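Mitochondrial enolase superfamily member 1 (Homo sapiens, PDB 4A35) catalyses the magnesium-dependent dehydration of L-fuconate to 2-keto-3-deoxy-L-fuconate, a step in the breakdown of L-fucose. Local coordinates at the interface of chains A and B. Sequence-based numbering; all coordinates share one arbitrary frame. Chains: chain A/B, Mitochondrial enolase superfamily member 1.

Contact 1: the interface of chains A and B. Residues chain A 64-65, 68-69, 72, 105, 111; chain B 64-65, 68.
A:Val65 and B:Val65 face each other where helix 63-73 of one subunit packs on the same helix of its two-fold mate, their isopropyl groups crossing obliquely with the CG1 methyls 3.9 Å apart. The packed part is apolar. B:Val65 holds CG1 anti to the backbone N (chi1 -177°), which carries that methyl past A:Val111, where it meets CG1 at 3.8 Å, while CG2 rests 3.7 Å from CA of A:Ala69. CD1 of A:Ile105 meets CB of B:Val65 from a roughly perpendicular direction. Beside the valines, the thiol of A:Cys68 lies over the opposing helix: with SG anti to its own N (chi1 -166°), the sulfur touches CA of B:Val65 at 3.8 Å and the side-chain methylene CG of B:Glu64 at 3.9 Å. These separations are those of van der Waals packing, and none of the nitrogens or oxygens here pairs directly across the contact.

The flanks are looser and wet. The B:Glu64 carboxylate OE2 lies beside CB of A:Ala72; water 2 joins this OE2, at 2.8 Å, to the carbonyl O of A:Cys68, 2.7 Å from the same water. Water 1 makes the twin bridge between A:Glu64 and B:Cys68. Apolar helix packing with water-linked margins thus joins the two subunits of the deposited dimer, which may also be the biological pair.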
# COMPACT_ATOMS: atom_id res chain seq x y z
N GLU A 64 -11.43 8.12 9.87
CA GLU A 64 -12.59 7.24 10.09
C GLU A 64 -12.37 5.85 9.38
O GLU A 64 -12.87 4.83 9.86
CB GLU A 64 -13.89 7.93 9.66
CG GLU A 64 -14.16 7.96 8.15
CD GLU A 64 -13.41 8.98 7.32
OE1 GLU A 64 -12.42 9.57 7.81
OE2 GLU A 64 -13.71 9.06 6.10
N VAL A 65 -11.65 5.83 8.22
CA VAL A 65 -11.37 4.57 7.50
C VAL A 65 -10.40 3.69 8.34
O VAL A 65 -10.56 2.44 8.46
CB VAL A 65 -10.85 4.87 6.05
CG1 VAL A 65 -10.64 3.57 5.29
CG2 VAL A 65 -11.80 5.80 5.29
N CYS A 68 -12.25 2.22 11.22
CA CYS A 68 -12.97 1.05 10.70
C CYS A 68 -12.07 -0.21 10.66
O CYS A 68 -12.48 -1.31 11.06
CB CYS A 68 -13.51 1.35 9.31
SG CYS A 68 -14.74 0.15 8.75
N ALA A 69 -10.84 -0.02 10.19
CA ALA A 69 -9.90 -1.14 10.04
C ALA A 69 -9.40 -1.59 11.43
O ALA A 69 -9.19 -2.81 11.61
CB ALA A 69 -8.73 -0.72 9.14
N ALA A 72 -11.98 -3.92 12.53
CA ALA A 72 -11.83 -5.20 11.83
C ALA A 72 -10.75 -6.06 12.46
O ALA A 72 -10.85 -7.30 12.43
CB ALA A 72 -11.53 -4.96 10.33
N ILE A 105 -6.73 -6.55 1.60
CA ILE A 105 -6.93 -5.10 1.52
C ILE A 105 -5.60 -4.31 1.75
O ILE A 105 -5.62 -3.07 1.65
CB ILE A 105 -8.09 -4.57 2.34
CG1 ILE A 105 -7.81 -4.68 3.85
CG2 ILE A 105 -9.44 -5.25 1.88
CD1 ILE A 105 -8.94 -3.91 4.74
N VAL A 111 -4.22 1.59 4.72
CA VAL A 111 -5.13 1.64 5.88
C VAL A 111 -4.93 0.46 6.83
O VAL A 111 -4.80 0.66 8.06
CB VAL A 111 -6.60 1.73 5.43
CG1 VAL A 111 -7.55 1.38 6.59
CG2 VAL A 111 -6.88 3.14 4.89
N GLU B 64 -16.08 -3.89 4.49
CA GLU B 64 -16.68 -2.74 5.18
C GLU B 64 -15.66 -1.55 5.25
O GLU B 64 -16.08 -0.38 5.25
CB GLU B 64 -17.21 -3.15 6.56
CG GLU B 64 -16.15 -3.31 7.66
CD GLU B 64 -15.31 -4.57 7.66
OE1 GLU B 64 -15.31 -5.31 6.66
OE2 GLU B 64 -14.51 -4.73 8.63
N VAL B 65 -14.33 -1.84 5.34
CA VAL B 65 -13.30 -0.79 5.37
C VAL B 65 -13.24 -0.06 3.99
O VAL B 65 -13.13 1.20 3.90
CB VAL B 65 -11.92 -1.37 5.83
CG1 VAL B 65 -10.89 -0.26 5.94
CG2 VAL B 65 -12.05 -2.14 7.15
N CYS B 68 -16.21 2.16 3.63
CA CYS B 68 -15.91 3.39 4.37
C CYS B 68 -15.09 4.38 3.51
O CYS B 68 -15.38 5.59 3.48
CB CYS B 68 -15.16 3.05 5.65
SG CYS B 68 -15.09 4.43 6.81
O HOH W 1 -15.91 7.61 5.23
O HOH W 2 -14.66 -2.91 10.73

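Contact 2: the interface of chains A and B. Residues chain A 105, 109-110, 283, 309; chain B 109-110, 283, 307, 309.
A:Lys109 starts with CG between the backbone N and the carbonyl carbon, runs extended through chi2 and bends at chi3 (69°), and this bend carries its ammonium group across the subunit boundary to B:Asp283. In this mandelate racemase/muconate lactonizing enzyme family member, the contact is a reciprocal lysine-aspartate salt bridge built around a pair of histidines, with every interaction repeated by the two-fold axis.

Lysine and aspartate meet tip to tip: NZ of A:Lys109 donates to the carboxylate OD1 of B:Asp283 over 3.0 Å. The donor comes on the syn side of OD1 but lies 29° out of the carboxylate plane, so the approach is tilted. The lysine's aliphatic stem runs at a slant past the imidazole of B:His309, CE standing 3.6 Å from ring carbon CD2. A second polar partner of NZ is water 3, 2.9 Å away, which continues to the backbone carbonyl O of B:Gln307.

A:His309 and B:His309 reach toward each other with their NE2 atoms 3.4 Å apart, too long to be read with confidence as a hydrogen bond. Their rings stand edge-to-face at 89°, with centroids 5.0 Å apart. In the plane of the A:His309 ring, at its edge, lie OD1 of its own subunit's A:Asp283 and CG of B:Asp283. The B:Asp283 carboxylate is turned well out of the ring plane and faces ring carbon CE1, with CG 3.3 Å from it. Each imidazole is bordered by carboxylates of both subunits and by the other subunit's ammonium group, opposing charges whose net effect on its ionisation the structure alone does not show. Alongside the histidine pair the two lysine stems also touch, CD of A:Lys109 lying 3.9 Å from CB of B:Lys109, and the backbone O of A:Ile105 lies 3.3 Å from CA of B:Gly110.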
# COMPACT_ATOMS: atom_id res chain seq x y z
N ILE A 105 -6.73 -6.55 1.60
CA ILE A 105 -6.93 -5.10 1.52
C ILE A 105 -5.60 -4.31 1.75
O ILE A 105 -5.62 -3.07 1.65
CB ILE A 105 -8.09 -4.57 2.34
CG1 ILE A 105 -7.81 -4.68 3.85
CG2 ILE A 105 -9.44 -5.25 1.88
CD1 ILE A 105 -8.94 -3.91 4.74
N LYS A 109 0.16 -2.65 3.88
CA LYS A 109 0.28 -1.31 3.30
C LYS A 109 -1.03 -0.56 3.45
O LYS A 109 -2.09 -1.16 3.54
CB LYS A 109 0.69 -1.36 1.82
CG LYS A 109 -0.39 -1.98 0.91
CD LYS A 109 0.15 -2.26 -0.54
CE LYS A 109 1.17 -3.38 -0.58
NZ LYS A 109 1.30 -3.86 -1.98
N GLY A 110 -0.97 0.76 3.39
CA GLY A 110 -2.17 1.55 3.48
C GLY A 110 -2.89 1.43 4.82
O GLY A 110 -2.29 1.16 5.89
N ASP A 283 7.30 4.70 -3.23
CA ASP A 283 7.43 3.33 -3.78
C ASP A 283 8.59 3.18 -4.78
O ASP A 283 8.90 2.06 -5.21
CB ASP A 283 6.15 2.95 -4.57
CG ASP A 283 4.89 2.90 -3.74
OD1 ASP A 283 4.92 2.29 -2.65
OD2 ASP A 283 3.86 3.42 -4.21
N HIS A 309 5.90 1.95 3.05
CA HIS A 309 4.85 1.13 3.69
C HIS A 309 5.24 -0.12 4.50
O HIS A 309 4.47 -0.50 5.41
CB HIS A 309 3.68 0.83 2.72
CG HIS A 309 4.06 0.10 1.47
ND1 HIS A 309 4.16 -1.28 1.46
CD2 HIS A 309 4.37 0.57 0.24
CE1 HIS A 309 4.50 -1.62 0.23
NE2 HIS A 309 4.67 -0.55 -0.53
N LYS B 109 -2.41 3.00 -2.71
CA LYS B 109 -2.20 1.60 -2.30
C LYS B 109 -3.21 1.21 -1.24
O LYS B 109 -3.71 2.05 -0.51
CB LYS B 109 -0.76 1.38 -1.78
CG LYS B 109 -0.48 2.11 -0.45
CD LYS B 109 1.05 2.08 -0.09
CE LYS B 109 1.90 2.90 -1.03
NZ LYS B 109 3.21 3.17 -0.38
N GLY B 110 -3.43 -0.08 -1.09
CA GLY B 110 -4.35 -0.55 -0.08
C GLY B 110 -5.79 -0.09 -0.28
O GLY B 110 -6.26 0.16 -1.43
N ASP B 283 5.45 -6.66 -3.43
CA ASP B 283 6.30 -5.43 -3.38
C ASP B 283 7.76 -5.69 -3.75
O ASP B 283 8.54 -4.73 -3.89
CB ASP B 283 6.32 -4.87 -1.94
CG ASP B 283 4.98 -4.42 -1.41
OD1 ASP B 283 4.26 -3.70 -2.14
OD2 ASP B 283 4.68 -4.73 -0.24
N GLN B 307 -1.60 -8.27 -7.13
CA GLN B 307 -1.69 -7.47 -5.92
C GLN B 307 -0.71 -6.29 -6.00
O GLN B 307 -0.50 -5.61 -4.99
CB GLN B 307 -1.44 -8.32 -4.65
CG GLN B 307 -2.62 -9.27 -4.36
CD GLN B 307 -2.89 -9.47 -2.88
OE1 GLN B 307 -2.77 -10.58 -2.34
NE2 GLN B 307 -3.41 -8.45 -2.21
N HIS B 309 0.29 -2.90 -6.28
CA HIS B 309 -0.60 -1.78 -5.91
C HIS B 309 -0.75 -0.57 -6.85
O HIS B 309 -1.80 0.09 -6.80
CB HIS B 309 -0.39 -1.34 -4.44
CG HIS B 309 1.00 -0.87 -4.11
ND1 HIS B 309 1.39 0.43 -4.36
CD2 HIS B 309 2.04 -1.55 -3.59
CE1 HIS B 309 2.64 0.52 -3.95
NE2 HIS B 309 3.10 -0.64 -3.52
O HOH W 3 -1.40 -4.49 -2.77

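The C-alpha centres of contact 1 and contact 2 lie about 14 Å apart, and A:Ile105, at the end of 3-10 helix 102-105, belongs to both. Helix 110-131 is a further common element: A:Val111 enters contact 1 and the preceding A:Gly110 contact 2. The two-fold axis repeats both patches, so an apolar helix pair and a charged cluster form neighbouring parts of one seam. The centre of contact 2 is about 18 Å from A:His356 and that of contact 1 about 21 Å, so neither reaches the catalytic residues. A:Asp283 and A:His309 closely follow the magnesium ligands A:Glu277 and A:Glu306, so contact 2 might steady that region.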